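PDB 7D1B: leucine aminopeptidase from Fimbriiglobus ruber, which binds zinc and probably acts as a glutaminyl cyclase of the M28 peptidase family, converting N-terminal glutaminyl residues of peptides to pyroglutamate. Local coordinates for residues A[241-246]-A[271-277]; A[231-237]-A[299-305]; A[41-46]-A[262-266]; A[124-128]-A[330-334]. The contacts are given in a common frame with arbitrary orientation. Numbering follows the deposited sequence.

Contact 1: A[241-246]-A[271-277]; sequences RLAMEG and FVNERGF
Residues 241-246 run parallel to 271-277 with a beta bulge: Leu242 pairs with Phe271 (CA-CA 4.8 Å) but Met244 with Arg275 (4.9 Å). The two extra residues fall around Asn273, centre of an inverse gamma turn. Val272 N donates to Leu242 O (3.0 Å), Met244 N to Glu274 O (2.9 Å) and Gly276 N to Met244 O (2.8 Å). Arg241, chi1 to chi3 all t, reaches across: NE and NH2 each lie 2.9 Å from Glu274 OE1, a salt bridge, while NH1 (2.9 Å) and NH2 (3.0 Å) donate to Gly276 O. Leu242 (mt) sets CD1 over the Phe271 ring (chi1 m, chi2 80°), 3.9 Å from its centroid, in CH-pi contact; Phe277 (chi1 m) brings CE1 to 3.8 Å from Ala243 CB. Arg275 (chi1 t, chi2 p) hydrogen-bonds Met244 O through NH1 (3.3 Å), which also bonds Thr281 O; NH2 salt-bridges Asp282. Glu245 (chi1 p) caps Tyr247 N of helix 246-251 and bonds Ser248, Met244 (mtt) packs on helix 253-266, and Leu242 and Phe271 meet helix 320-336.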
loop_
_atom_site.group_PDB
_atom_site.type_symbol
_atom_site.label_atom_id
_atom_site.label_comp_id
_atom_site.label_asym_id
_atom_site.label_seq_id
_atom_site.Cartn_x
_atom_site.Cartn_y
_atom_site.Cartn_z
ATOM N N ARG A 241 -8.236 -6.625 12.115
ATOM C CA ARG A 241 -8.641 -7.958 11.676
ATOM C C ARG A 241 -8.374 -8.054 10.178
ATOM O O ARG A 241 -9.176 -7.586 9.362
ATOM C CB ARG A 241 -10.110 -8.201 12.017
ATOM C CG ARG A 241 -10.635 -9.526 11.511
ATOM C CD ARG A 241 -12.138 -9.691 11.848
ATOM N NE ARG A 241 -12.733 -10.796 11.091
ATOM C CZ ARG A 241 -13.170 -10.702 9.833
ATOM N NH1 ARG A 241 -13.133 -9.539 9.197
ATOM N NH2 ARG A 241 -13.638 -11.775 9.210
ATOM N N LEU A 242 -7.220 -8.617 9.819
ATOM C CA LEU A 242 -6.780 -8.723 8.423
ATOM C C LEU A 242 -7.298 -10.051 7.893
ATOM O O LEU A 242 -6.667 -11.098 8.042
ATOM C CB LEU A 242 -5.259 -8.579 8.311
ATOM C CG LEU A 242 -4.667 -7.293 8.906
ATOM C CD1 LEU A 242 -3.149 -7.315 8.794
ATOM C CD2 LEU A 242 -5.257 -6.035 8.262
ATOM N N ALA A 243 -8.498 -10.002 7.315
ATOM C CA ALA A 243 -9.195 -11.174 6.818
ATOM C C ALA A 243 -9.010 -11.303 5.309
ATOM O O ALA A 243 -8.330 -10.505 4.666
ATOM C CB ALA A 243 -10.673 -11.132 7.241
ATOM N N MET A 244 -9.617 -12.337 4.742
ATOM C CA MET A 244 -9.382 -12.710 3.355
ATOM C C MET A 244 -10.525 -12.196 2.486
ATOM O O MET A 244 -11.678 -12.599 2.654
ATOM C CB MET A 244 -9.269 -14.225 3.268
ATOM C CG MET A 244 -8.099 -14.742 4.079
ATOM S SD MET A 244 -8.116 -16.536 4.160
ATOM C CE MET A 244 -6.458 -16.851 4.770
ATOM N N GLU A 245 -10.218 -11.296 1.561
ATOM C CA GLU A 245 -11.294 -10.843 0.678
ATOM C C GLU A 245 -11.196 -11.499 -0.679
ATOM O O GLU A 245 -10.172 -12.082 -1.040
ATOM C CB GLU A 245 -11.538 -9.331 0.582
ATOM C CG GLU A 245 -10.470 -8.491 -0.127
ATOM C CD GLU A 245 -10.480 -8.606 -1.657
ATOM O OE1 GLU A 245 -9.391 -8.822 -2.218
ATOM O OE2 GLU A 245 -11.559 -8.520 -2.292
ATOM N N GLY A 246 -12.316 -11.446 -1.396
ATOM C CA GLY A 246 -12.520 -12.360 -2.495
ATOM C C GLY A 246 -11.601 -12.140 -3.676
ATOM O O GLY A 246 -11.177 -13.105 -4.314
ATOM N N PHE A 271 -3.614 -11.423 11.253
ATOM C CA PHE A 271 -3.917 -12.174 10.030
ATOM C C PHE A 271 -4.808 -13.350 10.405
ATOM O O PHE A 271 -4.351 -14.289 11.071
ATOM C CB PHE A 271 -2.645 -12.677 9.351
ATOM C CG PHE A 271 -1.818 -11.578 8.715
ATOM C CD1 PHE A 271 -0.970 -10.760 9.486
ATOM C CD2 PHE A 271 -1.888 -11.345 7.340
ATOM C CE1 PHE A 271 -0.208 -9.768 8.900
ATOM C CE2 PHE A 271 -1.128 -10.337 6.749
ATOM C CZ PHE A 271 -0.300 -9.542 7.535
ATOM N N VAL A 272 -6.081 -13.294 10.024
ATOM C CA VAL A 272 -7.069 -14.290 10.438
ATOM C C VAL A 272 -7.521 -15.112 9.237
ATOM O O VAL A 272 -7.688 -14.585 8.127
ATOM C CB VAL A 272 -8.271 -13.649 11.170
ATOM C CG1 VAL A 272 -7.780 -12.867 12.411
ATOM C CG2 VAL A 272 -9.116 -12.764 10.264
ATOM N N ASN A 273 -7.736 -16.407 9.470
ATOM C CA ASN A 273 -8.255 -17.310 8.436
ATOM C C ASN A 273 -9.777 -17.244 8.441
ATOM O O ASN A 273 -10.469 -18.163 8.860
ATOM C CB ASN A 273 -7.721 -18.723 8.643
ATOM C CG ASN A 273 -6.311 -18.858 8.107
ATOM O OD1 ASN A 273 -5.359 -18.347 8.692
ATOM N ND2 ASN A 273 -6.175 -19.479 6.954
ATOM N N GLU A 274 -10.293 -16.113 7.949
ATOM C CA GLU A 274 -11.727 -15.856 7.877
ATOM C C GLU A 274 -11.999 -15.088 6.600
ATOM O O GLU A 274 -11.139 -14.357 6.099
ATOM C CB GLU A 274 -12.225 -14.983 9.038
ATOM C CG GLU A 274 -11.955 -15.542 10.420
ATOM C CD GLU A 274 -12.407 -14.608 11.546
ATOM O OE1 GLU A 274 -13.205 -13.672 11.305
ATOM O OE2 GLU A 274 -11.964 -14.823 12.695
ATOM N N ARG A 275 -13.227 -15.220 6.106
ATOM C CA ARG A 275 -13.626 -14.616 4.838
ATOM C C ARG A 275 -14.339 -13.290 5.069
ATOM O O ARG A 275 -15.368 -13.243 5.739
ATOM C CB ARG A 275 -14.604 -15.573 4.153
ATOM C CG ARG A 275 -15.114 -15.099 2.851
ATOM C CD ARG A 275 -14.057 -15.267 1.808
ATOM N NE ARG A 275 -14.638 -14.959 0.517
ATOM C CZ ARG A 275 -14.810 -13.727 0.061
ATOM N NH1 ARG A 275 -14.394 -12.692 0.795
ATOM N NH2 ARG A 275 -15.413 -13.530 -1.118
ATOM N N GLY A 276 -13.839 -12.229 4.450
ATOM C CA GLY A 276 -14.623 -11.013 4.313
ATOM C C GLY A 276 -14.684 -10.135 5.554
ATOM O O GLY A 276 -14.064 -10.392 6.586
ATOM N N PHE A 277 -15.496 -9.078 5.421
ATOM C CA PHE A 277 -15.656 -8.005 6.400
ATOM C C PHE A 277 -17.135 -7.684 6.522
ATOM O O PHE A 277 -17.932 -8.015 5.640
ATOM C CB PHE A 277 -14.898 -6.751 5.946
ATOM C CG PHE A 277 -13.454 -7.042 5.646
ATOM C CD1 PHE A 277 -12.531 -7.157 6.681
ATOM C CD2 PHE A 277 -13.029 -7.302 4.349
ATOM C CE1 PHE A 277 -11.225 -7.500 6.430
ATOM C CE2 PHE A 277 -11.706 -7.620 4.096
ATOM C CZ PHE A 277 -10.809 -7.729 5.144
#

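Contact 2: A[231-237]-A[299-305]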
loop_
_atom_site.group_PDB
_atom_site.type_symbol
_atom_site.label_atom_id
_atom_site.label_comp_id
_atom_site.label_asym_id
_atom_site.label_seq_id
_atom_site.Cartn_x
_atom_site.Cartn_y
_atom_site.Cartn_z
ATOM N N LEU A 231 -0.630 -5.467 -1.440
ATOM C CA LEU A 231 -1.139 -4.123 -1.218
ATOM C C LEU A 231 -1.464 -3.965 0.259
ATOM O O LEU A 231 -2.107 -4.831 0.857
ATOM C CB LEU A 231 -2.404 -3.924 -2.055
ATOM C CG LEU A 231 -3.152 -2.624 -1.782
ATOM C CD1 LEU A 231 -2.329 -1.404 -2.213
ATOM C CD2 LEU A 231 -4.494 -2.626 -2.494
ATOM N N LEU A 232 -0.999 -2.876 0.840
ATOM C CA LEU A 232 -1.286 -2.544 2.235
ATOM C C LEU A 232 -2.357 -1.463 2.252
ATOM O O LEU A 232 -2.144 -0.396 1.680
ATOM C CB LEU A 232 -0.024 -1.967 2.861
ATOM C CG LEU A 232 1.179 -2.912 2.894
ATOM C CD1 LEU A 232 2.422 -2.129 3.326
ATOM C CD2 LEU A 232 0.905 -4.116 3.796
ATOM N N ASP A 233 -3.483 -1.711 2.923
ATOM C CA ASP A 233 -4.524 -0.685 2.992
ATOM C C ASP A 233 -5.347 -0.890 4.267
ATOM O O ASP A 233 -5.816 -2.006 4.507
ATOM C CB ASP A 233 -5.447 -0.838 1.774
ATOM C CG ASP A 233 -6.257 0.427 1.476
ATOM O OD1 ASP A 233 -6.080 1.466 2.170
ATOM O OD2 ASP A 233 -7.093 0.415 0.525
ATOM N N LEU A 234 -5.531 0.146 5.080
ATOM C CA LEU A 234 -6.373 0.050 6.274
ATOM C C LEU A 234 -5.946 -1.123 7.155
ATOM O O LEU A 234 -6.762 -1.966 7.544
ATOM C CB LEU A 234 -7.863 -0.039 5.936
ATOM C CG LEU A 234 -8.414 0.932 4.910
ATOM C CD1 LEU A 234 -9.880 0.609 4.665
ATOM C CD2 LEU A 234 -8.267 2.353 5.351
ATOM N N PHE A 235 -4.652 -1.157 7.499
ATOM C CA PHE A 235 -4.054 -2.351 8.084
ATOM C C PHE A 235 -3.352 -2.101 9.402
ATOM O O PHE A 235 -2.900 -3.070 10.012
ATOM C CB PHE A 235 -3.010 -2.957 7.119
ATOM C CG PHE A 235 -1.775 -2.126 7.003
ATOM C CD1 PHE A 235 -1.707 -1.081 6.099
ATOM C CD2 PHE A 235 -0.673 -2.363 7.820
ATOM C CE1 PHE A 235 -0.595 -0.252 6.038
ATOM C CE2 PHE A 235 0.450 -1.543 7.759
ATOM C CZ PHE A 235 0.490 -0.495 6.855
ATOM N N ALA A 236 -3.201 -0.848 9.836
ATOM C CA ALA A 236 -2.228 -0.513 10.863
ATOM C C ALA A 236 -2.853 -0.149 12.198
ATOM O O ALA A 236 -2.123 0.221 13.123
ATOM C CB ALA A 236 -1.320 0.617 10.374
ATOM N N HIS A 237 -4.173 -0.239 12.317
ATOM C CA HIS A 237 -4.849 0.106 13.562
ATOM C C HIS A 237 -4.705 -1.000 14.607
ATOM O O HIS A 237 -4.437 -2.173 14.307
ATOM C CB HIS A 237 -6.323 0.425 13.296
ATOM C CG HIS A 237 -7.025 -0.592 12.463
ATOM N ND1 HIS A 237 -6.745 -0.773 11.123
ATOM C CD2 HIS A 237 -8.018 -1.463 12.768
ATOM C CE1 HIS A 237 -7.544 -1.710 10.641
ATOM N NE2 HIS A 237 -8.325 -2.145 11.617
ATOM N N ASP A 299 -4.704 -7.996 -1.124
ATOM C CA ASP A 299 -4.980 -6.806 -0.324
ATOM C C ASP A 299 -4.940 -7.194 1.149
ATOM O O ASP A 299 -5.741 -8.021 1.599
ATOM C CB ASP A 299 -6.350 -6.247 -0.710
ATOM C CG ASP A 299 -6.563 -4.813 -0.275
ATOM O OD1 ASP A 299 -5.690 -4.206 0.385
ATOM O OD2 ASP A 299 -7.654 -4.289 -0.648
ATOM N N VAL A 300 -3.989 -6.630 1.875
ATOM C CA VAL A 300 -3.849 -6.807 3.315
ATOM C C VAL A 300 -4.581 -5.614 3.923
ATOM O O VAL A 300 -4.083 -4.479 3.897
ATOM C CB VAL A 300 -2.371 -6.887 3.712
ATOM C CG1 VAL A 300 -2.226 -6.824 5.233
ATOM C CG2 VAL A 300 -1.786 -8.179 3.170
ATOM N N ILE A 301 -5.791 -5.878 4.436
ATOM C CA ILE A 301 -6.770 -4.839 4.727
ATOM C C ILE A 301 -7.689 -5.324 5.835
ATOM O O ILE A 301 -8.038 -6.506 5.903
ATOM C CB ILE A 301 -7.573 -4.491 3.443
ATOM C CG1 ILE A 301 -8.619 -3.389 3.687
ATOM C CG2 ILE A 301 -8.228 -5.742 2.824
ATOM C CD1 ILE A 301 -9.184 -2.794 2.402
ATOM N N ASP A 302 -8.137 -4.388 6.677
ATOM C CA ASP A 302 -9.299 -4.602 7.532
ATOM C C ASP A 302 -10.320 -3.549 7.117
ATOM O O ASP A 302 -10.257 -2.395 7.557
ATOM C CB ASP A 302 -8.953 -4.481 9.010
ATOM C CG ASP A 302 -10.161 -4.609 9.910
ATOM O OD1 ASP A 302 -11.292 -4.836 9.400
ATOM O OD2 ASP A 302 -9.951 -4.497 11.150
ATOM N N PHE A 303 -11.276 -3.955 6.275
ATOM C CA PHE A 303 -12.194 -2.974 5.726
ATOM C C PHE A 303 -13.218 -2.516 6.748
ATOM O O PHE A 303 -13.994 -1.609 6.446
ATOM C CB PHE A 303 -12.848 -3.557 4.461
ATOM C CG PHE A 303 -13.487 -2.530 3.536
ATOM C CD1 PHE A 303 -12.996 -1.227 3.392
ATOM C CD2 PHE A 303 -14.602 -2.893 2.799
ATOM C CE1 PHE A 303 -13.609 -0.322 2.518
ATOM C CE2 PHE A 303 -15.213 -1.987 1.931
ATOM C CZ PHE A 303 -14.712 -0.710 1.792
ATOM N N ASP A 304 -13.232 -3.103 7.947
ATOM C CA ASP A 304 -14.085 -2.621 9.023
ATOM C C ASP A 304 -13.420 -1.566 9.899
ATOM O O ASP A 304 -13.997 -1.168 10.917
ATOM C CB ASP A 304 -14.606 -3.795 9.855
ATOM C CG ASP A 304 -15.520 -4.698 9.064
ATOM O OD1 ASP A 304 -16.321 -4.177 8.252
ATOM O OD2 ASP A 304 -15.422 -5.931 9.236
ATOM N N TYR A 305 -12.251 -1.064 9.509
ATOM C CA TYR A 305 -11.610 0.018 10.242
ATOM C C TYR A 305 -12.633 1.090 10.599
ATOM O O TYR A 305 -13.314 1.640 9.726
ATOM C CB TYR A 305 -10.538 0.631 9.356
ATOM C CG TYR A 305 -9.848 1.846 9.930
ATOM C CD1 TYR A 305 -9.374 1.862 11.243
ATOM C CD2 TYR A 305 -9.645 2.980 9.145
ATOM C CE1 TYR A 305 -8.704 2.977 11.749
ATOM C CE2 TYR A 305 -8.982 4.088 9.639
ATOM C CZ TYR A 305 -8.507 4.082 10.939
ATOM O OH TYR A 305 -7.815 5.161 11.448
#
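Strands 225-232 and 297-300 end side by side here, parallel, and their pairing persists into the loops beyond. Val300 N donates to Leu231 O (2.8 Å), and Val300 O accepts from Asp233 N (3.0 Å). Leu234, with both phi and psi at 53°, then turns the chain so that its O, rather than that of Asp233, receives Asp302 N at 2.9 Å; Asp233 O instead has Ile301 CA 3.0 Å away in a CA-H...O contact. These are the C-terminal ends of parallel strands in the central mixed sheet of the M28 fold, where the zinc site lies: Leu234 is about 5 Å from the metal and packs on its ligand Asp155. Both carboxylate oxygens of Asp302 accept hydrogen bonds: OD2 from His237 NE2 (2.9 Å) and from Arg241 N, and OD1 from Asp304 N (3.0 Å), making an Asx turn. The other imidazole nitrogen, His237 ND1, is bonded to Asn154 ND2. Tyr305 CD1 lies over the His237 ring, 3.6 Å from CG, while Tyr305 OH bonds Asp313.

Contact 3: A[41-46]-A[262-266]; sequences KPDFKT and VAGWV
This is a surface contact in which an irregular N-terminal segment, 41-46, lies against the C-terminal turn of helix 253-266 in the M28 peptidase fold. Residues 41-46 are largely extended, with psi between 123° and 165°, whereas 262-266 is helical and retains the bond from Val266 N to Val262 O (2.8 Å). The backbones stay apart: CA-CA distances are 9.8 Å for Lys41 and Trp265, 9.3 Å for Phe44 and Val262, and 7.4 Å for Thr46 and Val266, so side chains bridge the gap.

The apolar part centres on Phe44, whose chi1 of 73° (p) carries its ring toward the helix. Phe44 CE2 reaches Val266 CG1 at 3.6 Å and Val262 CG1 at 4.2 Å, while Phe44 CE1 lies 3.6 Å from Trp265 CE3. The Phe44 ring and the six-membered ring of Trp265 meet rim to rim, centroids 6.0 Å apart and planes at 34°. Pro42 CD adds a contact of 3.8 Å to Trp265 CH2, and Thr46 CG2 one of 3.8 Å to Val266 CG1. Phe44 also touches Gln335 and Ile336 of helix 320-336.

Lys41 (chi1 m, chi2 t, chi3 p, chi4 t) packs over the indole of Trp265 (chi1 m, chi2 -29°) by both CH-pi and cation-pi contacts: Lys41 CG is 3.7 Å from Trp265 CZ2, and over the five-membered ring, each 12° off its normal, Lys41 CE stands 3.8 Å and NZ 3.9 Å from the centroid.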
loop_
_atom_site.group_PDB
_atom_site.type_symbol
_atom_site.label_atom_id
_atom_site.label_comp_id
_atom_site.label_asym_id
_atom_site.label_seq_id
_atom_site.Cartn_x
_atom_site.Cartn_y
_atom_site.Cartn_z
ATOM N N LYS A 41 10.885 -26.138 7.492
ATOM C CA LYS A 41 10.480 -24.749 7.293
ATOM C C LYS A 41 11.483 -24.014 6.409
ATOM O O LYS A 41 12.695 -24.233 6.521
ATOM C CB LYS A 41 10.343 -24.022 8.634
ATOM C CG LYS A 41 9.089 -24.380 9.418
ATOM C CD LYS A 41 9.044 -23.653 10.756
ATOM C CE LYS A 41 9.285 -22.158 10.588
ATOM N NZ LYS A 41 9.219 -21.438 11.894
ATOM N N PRO A 42 10.986 -23.152 5.522
ATOM C CA PRO A 42 11.895 -22.283 4.768
ATOM C C PRO A 42 12.626 -21.344 5.715
ATOM O O PRO A 42 12.123 -20.978 6.781
ATOM C CB PRO A 42 10.955 -21.506 3.837
ATOM C CG PRO A 42 9.624 -21.548 4.527
ATOM C CD PRO A 42 9.570 -22.882 5.214
ATOM N N ASP A 43 13.831 -20.953 5.319
ATOM C CA ASP A 43 14.654 -20.106 6.169
ATOM C C ASP A 43 14.195 -18.656 6.044
ATOM O O ASP A 43 14.171 -18.095 4.938
ATOM C CB ASP A 43 16.121 -20.233 5.757
ATOM C CG ASP A 43 16.801 -21.454 6.356
ATOM O OD1 ASP A 43 16.418 -21.870 7.471
ATOM O OD2 ASP A 43 17.728 -21.991 5.714
ATOM N N PHE A 44 13.838 -18.046 7.175
ATOM C CA PHE A 44 13.628 -16.602 7.236
ATOM C C PHE A 44 13.724 -16.169 8.688
ATOM O O PHE A 44 13.643 -16.985 9.606
ATOM C CB PHE A 44 12.284 -16.191 6.643
ATOM C CG PHE A 44 11.127 -16.531 7.488
ATOM C CD1 PHE A 44 10.591 -17.809 7.475
ATOM C CD2 PHE A 44 10.535 -15.557 8.281
ATOM C CE1 PHE A 44 9.493 -18.111 8.254
ATOM C CE2 PHE A 44 9.435 -15.857 9.055
ATOM C CZ PHE A 44 8.917 -17.135 9.043
ATOM N N LYS A 45 13.860 -14.867 8.888
ATOM C CA LYS A 45 13.878 -14.307 10.234
ATOM C C LYS A 45 13.051 -13.031 10.269
ATOM O O LYS A 45 12.771 -12.419 9.241
ATOM C CB LYS A 45 15.308 -13.982 10.676
ATOM C CG LYS A 45 16.038 -12.995 9.753
ATOM C CD LYS A 45 17.490 -12.791 10.160
ATOM C CE LYS A 45 17.615 -12.042 11.497
ATOM N NZ LYS A 45 17.210 -10.612 11.367
ATOM N N THR A 46 12.666 -12.627 11.472
ATOM C CA THR A 46 12.171 -11.275 11.688
ATOM C C THR A 46 13.344 -10.301 11.753
ATOM O O THR A 46 14.507 -10.699 11.846
ATOM C CB THR A 46 11.363 -11.186 12.977
ATOM O OG1 THR A 46 12.215 -11.522 14.073
ATOM C CG2 THR A 46 10.148 -12.136 12.928
ATOM N N VAL A 262 3.309 -17.360 6.948
ATOM C CA VAL A 262 4.336 -16.552 7.612
ATOM C C VAL A 262 3.766 -15.853 8.842
ATOM O O VAL A 262 4.408 -15.813 9.895
ATOM C CB VAL A 262 4.976 -15.563 6.621
ATOM C CG1 VAL A 262 5.855 -14.558 7.341
ATOM C CG2 VAL A 262 5.788 -16.309 5.574
ATOM N N ALA A 263 2.552 -15.282 8.731
ATOM C CA ALA A 263 1.945 -14.615 9.878
ATOM C C ALA A 263 1.812 -15.562 11.060
ATOM O O ALA A 263 1.996 -15.155 12.216
ATOM C CB ALA A 263 0.586 -14.037 9.500
ATOM N N GLY A 264 1.457 -16.825 10.796
ATOM C CA GLY A 264 1.363 -17.789 11.887
ATOM C C GLY A 264 2.702 -18.010 12.557
ATOM O O GLY A 264 2.800 -18.085 13.787
ATOM N N TRP A 265 3.761 -18.088 11.753
ATOM C CA TRP A 265 5.101 -18.296 12.295
ATOM C C TRP A 265 5.653 -17.080 13.030
ATOM O O TRP A 265 6.403 -17.239 13.985
ATOM C CB TRP A 265 6.011 -18.702 11.154
ATOM C CG TRP A 265 5.780 -20.108 10.675
ATOM C CD1 TRP A 265 5.313 -21.167 11.413
ATOM C CD2 TRP A 265 6.041 -20.617 9.367
ATOM N NE1 TRP A 265 5.276 -22.303 10.639
ATOM C CE2 TRP A 265 5.725 -21.996 9.380
ATOM C CE3 TRP A 265 6.499 -20.043 8.180
ATOM C CZ2 TRP A 265 5.892 -22.812 8.257
ATOM C CZ3 TRP A 265 6.674 -20.859 7.064
ATOM C CH2 TRP A 265 6.366 -22.231 7.115
ATOM N N VAL A 266 5.326 -15.865 12.584
ATOM C CA VAL A 266 5.877 -14.724 13.300
ATOM C C VAL A 266 4.983 -14.247 14.426
ATOM O O VAL A 266 5.421 -13.420 15.223
ATOM C CB VAL A 266 6.350 -13.587 12.381
ATOM C CG1 VAL A 266 7.358 -14.129 11.368
ATOM C CG2 VAL A 266 5.159 -12.973 11.714
#

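Contact 4: A[124-128]-A[330-334]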
loop_
_atom_site.group_PDB
_atom_site.type_symbol
_atom_site.label_atom_id
_atom_site.label_comp_id
_atom_site.label_asym_id
_atom_site.label_seq_id
_atom_site.Cartn_x
_atom_site.Cartn_y
_atom_site.Cartn_z
ATOM N N ARG A 124 10.489 -10.544 -9.453
ATOM C CA ARG A 124 10.350 -9.422 -8.543
ATOM C C ARG A 124 9.000 -9.475 -7.850
ATOM O O ARG A 124 7.989 -9.861 -8.449
ATOM C CB ARG A 124 10.484 -8.081 -9.273
ATOM C CG ARG A 124 11.771 -7.931 -10.071
ATOM C CD ARG A 124 12.014 -6.492 -10.600
ATOM N NE ARG A 124 12.320 -5.581 -9.507
ATOM C CZ ARG A 124 13.472 -5.567 -8.839
ATOM N NH1 ARG A 124 14.476 -6.363 -9.203
ATOM N NH2 ARG A 124 13.606 -4.756 -7.791
ATOM N N LEU A 125 8.998 -9.087 -6.576
ATOM C CA LEU A 125 7.796 -8.882 -5.788
ATOM C C LEU A 125 7.529 -7.397 -5.650
ATOM O O LEU A 125 8.451 -6.580 -5.657
ATOM C CB LEU A 125 7.952 -9.484 -4.396
ATOM C CG LEU A 125 8.177 -10.987 -4.301
ATOM C CD1 LEU A 125 8.260 -11.395 -2.836
ATOM C CD2 LEU A 125 7.095 -11.781 -5.019
ATOM N N ILE A 126 6.261 -7.073 -5.423
ATOM C CA ILE A 126 5.825 -5.716 -5.133
ATOM C C ILE A 126 5.262 -5.651 -3.719
ATOM O O ILE A 126 4.452 -6.499 -3.329
ATOM C CB ILE A 126 4.738 -5.279 -6.137
ATOM C CG1 ILE A 126 5.330 -5.155 -7.546
ATOM C CG2 ILE A 126 4.060 -3.992 -5.667
ATOM C CD1 ILE A 126 4.287 -5.156 -8.629
ATOM N N VAL A 127 5.656 -4.618 -2.976
ATOM C CA VAL A 127 4.941 -4.166 -1.785
ATOM C C VAL A 127 4.387 -2.814 -2.172
ATOM O O VAL A 127 5.148 -1.940 -2.607
ATOM C CB VAL A 127 5.880 -4.052 -0.566
ATOM C CG1 VAL A 127 5.115 -3.466 0.614
ATOM C CG2 VAL A 127 6.508 -5.401 -0.222
ATOM N N CYS A 128 3.069 -2.626 -2.044
ATOM C CA CYS A 128 2.469 -1.417 -2.600
ATOM C C CYS A 128 1.445 -0.813 -1.644
ATOM O O CYS A 128 0.966 -1.452 -0.702
ATOM C CB CYS A 128 1.913 -1.651 -4.025
ATOM S SG CYS A 128 0.626 -2.885 -4.161
ATOM N N LEU A 330 5.692 -9.259 5.743
ATOM C CA LEU A 330 6.192 -8.943 4.398
ATOM C C LEU A 330 7.632 -9.405 4.224
ATOM O O LEU A 330 7.982 -9.996 3.194
ATOM C CB LEU A 330 6.115 -7.441 4.151
ATOM C CG LEU A 330 4.715 -6.849 4.061
ATOM C CD1 LEU A 330 4.798 -5.332 4.083
ATOM C CD2 LEU A 330 4.028 -7.333 2.789
ATOM N N LEU A 331 8.492 -9.145 5.223
ATOM C CA LEU A 331 9.888 -9.556 5.086
ATOM C C LEU A 331 10.018 -11.076 5.075
ATOM O O LEU A 331 10.877 -11.624 4.365
ATOM C CB LEU A 331 10.737 -8.949 6.197
ATOM C CG LEU A 331 10.907 -7.434 6.120
ATOM C CD1 LEU A 331 11.739 -6.963 7.297
ATOM C CD2 LEU A 331 11.539 -7.023 4.789
ATOM N N GLY A 332 9.170 -11.783 5.831
ATOM C CA GLY A 332 9.231 -13.240 5.785
ATOM C C GLY A 332 8.808 -13.779 4.434
ATOM O O GLY A 332 9.453 -14.672 3.877
ATOM N N TRP A 333 7.729 -13.223 3.885
ATOM C CA TRP A 333 7.272 -13.566 2.542
ATOM C C TRP A 333 8.390 -13.377 1.520
ATOM O O TRP A 333 8.640 -14.250 0.678
ATOM C CB TRP A 333 6.053 -12.694 2.222
ATOM C CG TRP A 333 5.560 -12.762 0.801
ATOM C CD1 TRP A 333 5.146 -13.871 0.112
ATOM C CD2 TRP A 333 5.387 -11.650 -0.083
ATOM N NE1 TRP A 333 4.741 -13.515 -1.160
ATOM C CE2 TRP A 333 4.875 -12.154 -1.300
ATOM C CE3 TRP A 333 5.643 -10.271 0.028
ATOM C CZ2 TRP A 333 4.575 -11.324 -2.386
ATOM C CZ3 TRP A 333 5.349 -9.444 -1.054
ATOM C CH2 TRP A 333 4.826 -9.976 -2.250
ATOM N N ILE A 334 9.093 -12.248 1.603
ATOM C CA ILE A 334 10.213 -11.994 0.697
ATOM C C ILE A 334 11.286 -13.071 0.847
ATOM O O ILE A 334 11.775 -13.627 -0.144
ATOM C CB ILE A 334 10.770 -10.581 0.931
ATOM C CG1 ILE A 334 9.783 -9.546 0.401
ATOM C CG2 ILE A 334 12.146 -10.409 0.298
ATOM C CD1 ILE A 334 9.954 -8.146 1.031
#
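Leu125, Trp333 and Val127 lose the most surface in this contact, 77, 69 and 62 Å² respectively. Strand 124-128 and helix 330-334 run nearly antiparallel, at 171°, with axes 10.6 Å apart at closest approach, and the large side chains fill that space. The indole of Trp333, chi1 t, extends from the helix to the strand. Leu125 CD1 sits over its six-membered ring, 3.6 Å from the centroid and only 7° off the normal, a well-centred CH-pi contact, and Leu125 CD2 is 3.7 Å from Trp333 CZ2. The same Leu125 CD1 also touches Ile334 CG1 at 4.0 Å. Two residues on, Val127 points the same way as Leu125, meeting Trp333 CZ3 through CG2 (4.3 Å) and Leu330 CD1 through CG1 (4.0 Å). Ile126 points away, yet its backbone O lies 3.7 Å from Trp333 CH2, at the indole edge. Trp333 also packs on Val230 and on helix 253-266. Such apolar packing of a helix on a central sheet strand is characteristic of the alpha/beta/alpha sandwich of M28 peptidases.

Overall arrangement
From the N terminus, the chain first meets the 41-46 segment, which waits 216 residues for its partner on helix 253-266 in contact 3. Contact 4 opens next, at strand 123-130, and closes on helix 320-336; the loop it spans encloses contact 2, which in turn encloses contact 1. Contact 3 crosses all three, because its second segment falls within their loops. Contacts 2 and 4 share the central sheet, where Leu232 N lies 2.9 Å from Cys128 O. Contact 1 adjoins contact 2 through Arg241 N and Asp302 OD2, also 2.9 Å apart. Contacts 3 and 4 meet where Phe44 and Val262 pack on Gly332, joining the N-terminal segment and two helices.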